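Extracellular protein containing a SCP domain (Bacillus anthracis, PDB 4IFA) is of unknown function but is an extracellular protein that joins a CAP-associated N-terminal domain to an SCP domain of the cysteine-rich secretory protein family. Local coordinates at residues R71-W81 with Q215-D226. Numbering follows the deposited sequence.
Sequences RIEPSAYGYEW and QIENGNMQQIFD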
# COMPACT_ATOMS: atom_id res chain seq x y z
N ARG A 71 9.44 6.91 10.47
CA ARG A 71 10.09 7.33 9.21
C ARG A 71 9.27 8.47 8.60
O ARG A 71 8.04 8.47 8.72
CB ARG A 71 10.02 6.20 8.11
CG ARG A 71 10.77 4.97 8.38
CD ARG A 71 11.24 4.32 7.08
NE ARG A 71 10.18 4.12 6.09
CZ ARG A 71 9.22 3.21 6.21
NH1 ARG A 71 8.31 3.06 5.25
NH2 ARG A 71 9.17 2.42 7.26
N ILE A 72 9.95 9.37 7.91
CA ILE A 72 9.32 10.39 7.06
C ILE A 72 9.99 10.23 5.69
O ILE A 72 11.24 10.23 5.60
CB ILE A 72 9.46 11.82 7.57
CG1 ILE A 72 8.69 11.98 8.89
CG2 ILE A 72 8.88 12.78 6.52
CD1 ILE A 72 8.95 13.35 9.60
N GLU A 73 9.20 10.11 4.64
CA GLU A 73 9.73 9.89 3.29
C GLU A 73 8.79 10.50 2.25
O GLU A 73 7.58 10.53 2.46
CB GLU A 73 9.92 8.39 3.04
CG GLU A 73 8.64 7.54 3.17
CD GLU A 73 8.89 6.09 3.54
OE1 GLU A 73 10.05 5.71 3.86
OE2 GLU A 73 7.91 5.32 3.52
N PRO A 74 9.34 10.96 1.11
CA PRO A 74 8.49 11.59 0.11
C PRO A 74 7.62 10.63 -0.66
O PRO A 74 7.96 9.46 -0.77
CB PRO A 74 9.50 12.25 -0.84
CG PRO A 74 10.72 11.45 -0.71
CD PRO A 74 10.76 10.97 0.71
N SER A 75 6.50 11.13 -1.18
CA SER A 75 5.63 10.40 -2.10
C SER A 75 5.80 11.04 -3.48
O SER A 75 6.41 12.12 -3.61
CB SER A 75 4.15 10.44 -1.71
OG SER A 75 3.61 11.72 -2.11
N ALA A 76 5.18 10.44 -4.49
CA ALA A 76 5.17 10.94 -5.86
C ALA A 76 4.00 11.93 -6.07
O ALA A 76 3.83 12.42 -7.19
CB ALA A 76 5.03 9.76 -6.85
N TYR A 77 3.29 12.31 -5.00
CA TYR A 77 2.05 13.09 -5.10
C TYR A 77 2.01 14.32 -4.19
O TYR A 77 0.94 14.71 -3.71
CB TYR A 77 0.84 12.16 -4.89
CG TYR A 77 0.89 10.94 -5.80
CD1 TYR A 77 0.65 11.08 -7.17
CD2 TYR A 77 1.27 9.69 -5.34
CE1 TYR A 77 0.74 9.99 -8.04
CE2 TYR A 77 1.34 8.61 -6.19
CZ TYR A 77 1.10 8.76 -7.53
OH TYR A 77 1.18 7.71 -8.40
N GLY A 78 3.17 14.87 -3.93
CA GLY A 78 3.26 16.14 -3.18
C GLY A 78 3.14 16.17 -1.67
O GLY A 78 3.15 17.27 -1.06
N TYR A 79 2.84 15.04 -1.06
CA TYR A 79 2.82 14.87 0.39
C TYR A 79 3.99 13.97 0.79
O TYR A 79 4.52 13.20 -0.03
CB TYR A 79 1.48 14.31 0.90
CG TYR A 79 1.05 13.00 0.26
CD1 TYR A 79 1.59 11.77 0.66
CD2 TYR A 79 0.13 12.99 -0.79
CE1 TYR A 79 1.21 10.58 0.05
CE2 TYR A 79 -0.25 11.79 -1.39
CZ TYR A 79 0.30 10.62 -0.98
OH TYR A 79 -0.07 9.43 -1.58
N GLU A 80 4.40 14.09 2.04
CA GLU A 80 5.40 13.23 2.67
C GLU A 80 4.65 12.23 3.53
O GLU A 80 3.68 12.56 4.25
CB GLU A 80 6.35 14.04 3.56
CG GLU A 80 7.29 14.99 2.86
CD GLU A 80 8.07 15.78 3.86
OE1 GLU A 80 7.53 16.78 4.40
OE2 GLU A 80 9.23 15.42 4.11
N TRP A 81 5.09 10.99 3.48
CA TRP A 81 4.53 9.96 4.35
C TRP A 81 5.18 9.99 5.71
O TRP A 81 6.43 9.96 5.83
CB TRP A 81 4.70 8.56 3.77
CG TRP A 81 3.90 8.17 2.58
CD1 TRP A 81 4.38 7.87 1.32
CD2 TRP A 81 2.50 7.91 2.55
NE1 TRP A 81 3.35 7.44 0.53
CE2 TRP A 81 2.19 7.42 1.26
CE3 TRP A 81 1.48 8.03 3.49
CZ2 TRP A 81 0.90 7.07 0.89
CZ3 TRP A 81 0.20 7.67 3.12
CH2 TRP A 81 -0.08 7.22 1.82
N GLN A 215 14.48 8.56 -3.40
CA GLN A 215 13.89 8.60 -2.06
C GLN A 215 12.45 8.05 -2.05
O GLN A 215 12.06 7.30 -1.15
CB GLN A 215 13.87 10.03 -1.54
CG GLN A 215 15.24 10.62 -1.27
CD GLN A 215 15.17 12.08 -0.88
OE1 GLN A 215 14.59 12.91 -1.58
NE2 GLN A 215 15.80 12.41 0.24
N ILE A 216 11.68 8.40 -3.08
CA ILE A 216 10.30 7.91 -3.22
C ILE A 216 10.30 6.39 -3.39
O ILE A 216 9.48 5.67 -2.77
CB ILE A 216 9.58 8.58 -4.40
CG1 ILE A 216 9.40 10.07 -4.15
CG2 ILE A 216 8.21 7.92 -4.62
CD1 ILE A 216 9.07 10.88 -5.43
N GLU A 217 11.22 5.90 -4.23
CA GLU A 217 11.36 4.45 -4.48
C GLU A 217 11.69 3.73 -3.17
O GLU A 217 11.11 2.68 -2.89
CB GLU A 217 12.44 4.21 -5.54
CG GLU A 217 11.98 4.64 -6.94
CD GLU A 217 13.09 5.07 -7.91
OE1 GLU A 217 14.30 4.99 -7.58
OE2 GLU A 217 12.70 5.50 -9.02
N ASN A 218 12.62 4.29 -2.40
CA ASN A 218 13.03 3.70 -1.12
C ASN A 218 11.83 3.58 -0.16
O ASN A 218 11.71 2.60 0.58
CB ASN A 218 14.15 4.51 -0.46
CG ASN A 218 15.50 4.41 -1.21
OD1 ASN A 218 16.44 5.16 -0.91
ND2 ASN A 218 15.60 3.51 -2.17
N GLY A 219 10.94 4.57 -0.18
CA GLY A 219 9.73 4.56 0.65
C GLY A 219 8.80 3.45 0.20
O GLY A 219 8.25 2.69 1.00
N ASN A 220 8.58 3.37 -1.11
CA ASN A 220 7.75 2.31 -1.64
C ASN A 220 8.30 0.93 -1.29
O ASN A 220 7.54 -0.01 -1.02
CB ASN A 220 7.58 2.48 -3.15
CG ASN A 220 6.50 3.48 -3.51
OD1 ASN A 220 5.47 3.58 -2.82
ND2 ASN A 220 6.69 4.19 -4.63
N MSE A 221 9.62 0.76 -1.34
CA MSE A 221 10.25 -0.51 -0.98
C MSE A 221 10.00 -0.91 0.48
O MSE A 221 9.62 -2.06 0.76
CB MSE A 221 11.77 -0.42 -1.22
CG MSE A 221 12.11 -0.40 -2.69
SE MSE A 221 13.85 0.39 -3.13
CE MSE A 221 14.92 -0.72 -1.89
N GLN A 222 10.21 0.01 1.41
CA GLN A 222 10.01 -0.32 2.82
C GLN A 222 8.53 -0.51 3.15
O GLN A 222 8.17 -1.39 3.91
CB GLN A 222 10.63 0.73 3.74
CG GLN A 222 10.50 0.31 5.20
CD GLN A 222 11.32 -0.89 5.55
OE1 GLN A 222 12.43 -1.08 5.03
NE2 GLN A 222 10.81 -1.71 6.46
N GLN A 223 7.67 0.29 2.56
CA GLN A 223 6.21 0.10 2.79
C GLN A 223 5.78 -1.28 2.30
O GLN A 223 5.07 -2.00 2.99
CB GLN A 223 5.37 1.19 2.13
CG GLN A 223 5.63 2.57 2.72
CD GLN A 223 4.91 3.63 2.00
OE1 GLN A 223 3.90 3.44 1.35
NE2 GLN A 223 5.42 4.85 2.18
N ILE A 224 6.21 -1.68 1.10
CA ILE A 224 5.85 -3.01 0.62
C ILE A 224 6.37 -4.05 1.60
O ILE A 224 5.68 -5.06 1.87
CB ILE A 224 6.37 -3.27 -0.82
CG1 ILE A 224 5.55 -2.46 -1.82
CG2 ILE A 224 6.33 -4.79 -1.16
CD1 ILE A 224 6.17 -2.39 -3.24
N PHE A 225 7.60 -3.93 2.05
CA PHE A 225 8.15 -4.88 3.03
C PHE A 225 7.31 -5.02 4.29
O PHE A 225 6.87 -6.12 4.65
CB PHE A 225 9.60 -4.54 3.34
CG PHE A 225 10.19 -5.37 4.42
CD1 PHE A 225 10.64 -6.68 4.16
CD2 PHE A 225 10.29 -4.89 5.71
CE1 PHE A 225 11.18 -7.47 5.19
CE2 PHE A 225 10.83 -5.69 6.72
CZ PHE A 225 11.28 -6.97 6.45
N ASP A 226 7.06 -3.91 4.95
CA ASP A 226 6.28 -3.96 6.19
C ASP A 226 4.86 -4.47 5.96
O ASP A 226 4.34 -5.25 6.76
CB ASP A 226 6.20 -2.57 6.82
CG ASP A 226 7.48 -2.12 7.45
OD1 ASP A 226 8.29 -2.96 7.88
OD2 ASP A 226 7.69 -0.88 7.58
O HOH W 1 6.55 1.06 6.17
O HOH W 2 7.67 6.72 -0.87
O HOH W 3 5.06 6.32 -1.70
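R71 lays one face of its guanidinium over the side chain of Q222, whose CG lies 3.2 Å from R71 NH2. A bend at chi3 (-51°) turns the guanidinium along the strand toward E73, which it grips side-on: NE donates to E73 OE1 at 2.7 Å, NH1 to E73 OE2. The second oxygen takes another donor across the contact, since Q223 NE2 reaches E73 OE2 at 2.9 Å in a nearly straight bond (172°), with amide and carboxylate almost coplanar. With R71 NE on OE1, and OE2 met syn by R71 and anti by Q223, three bonds fix the buried carboxylate's rotation, and R71's charge would probably keep it ionised. G219 allows this closeness: its CA is 3.4 Å from E73 CD. The same Q223 amide stands upright over one face of W81, NE2 3.3 Å from CD1. Farther along, P74 CG packs on Q215 CB and I216 CG1, while water 2 joins the carbonyls of P74 and I216. D226 OD2 is hydrogen-bonded by N85; its link to R71 is a long salt bridge, supplemented by water 1. The contact is interdomain packing: helix 210-234 lies between N-terminal edge strand 71-74 and, through E217 and I224, SCP strand 322-328.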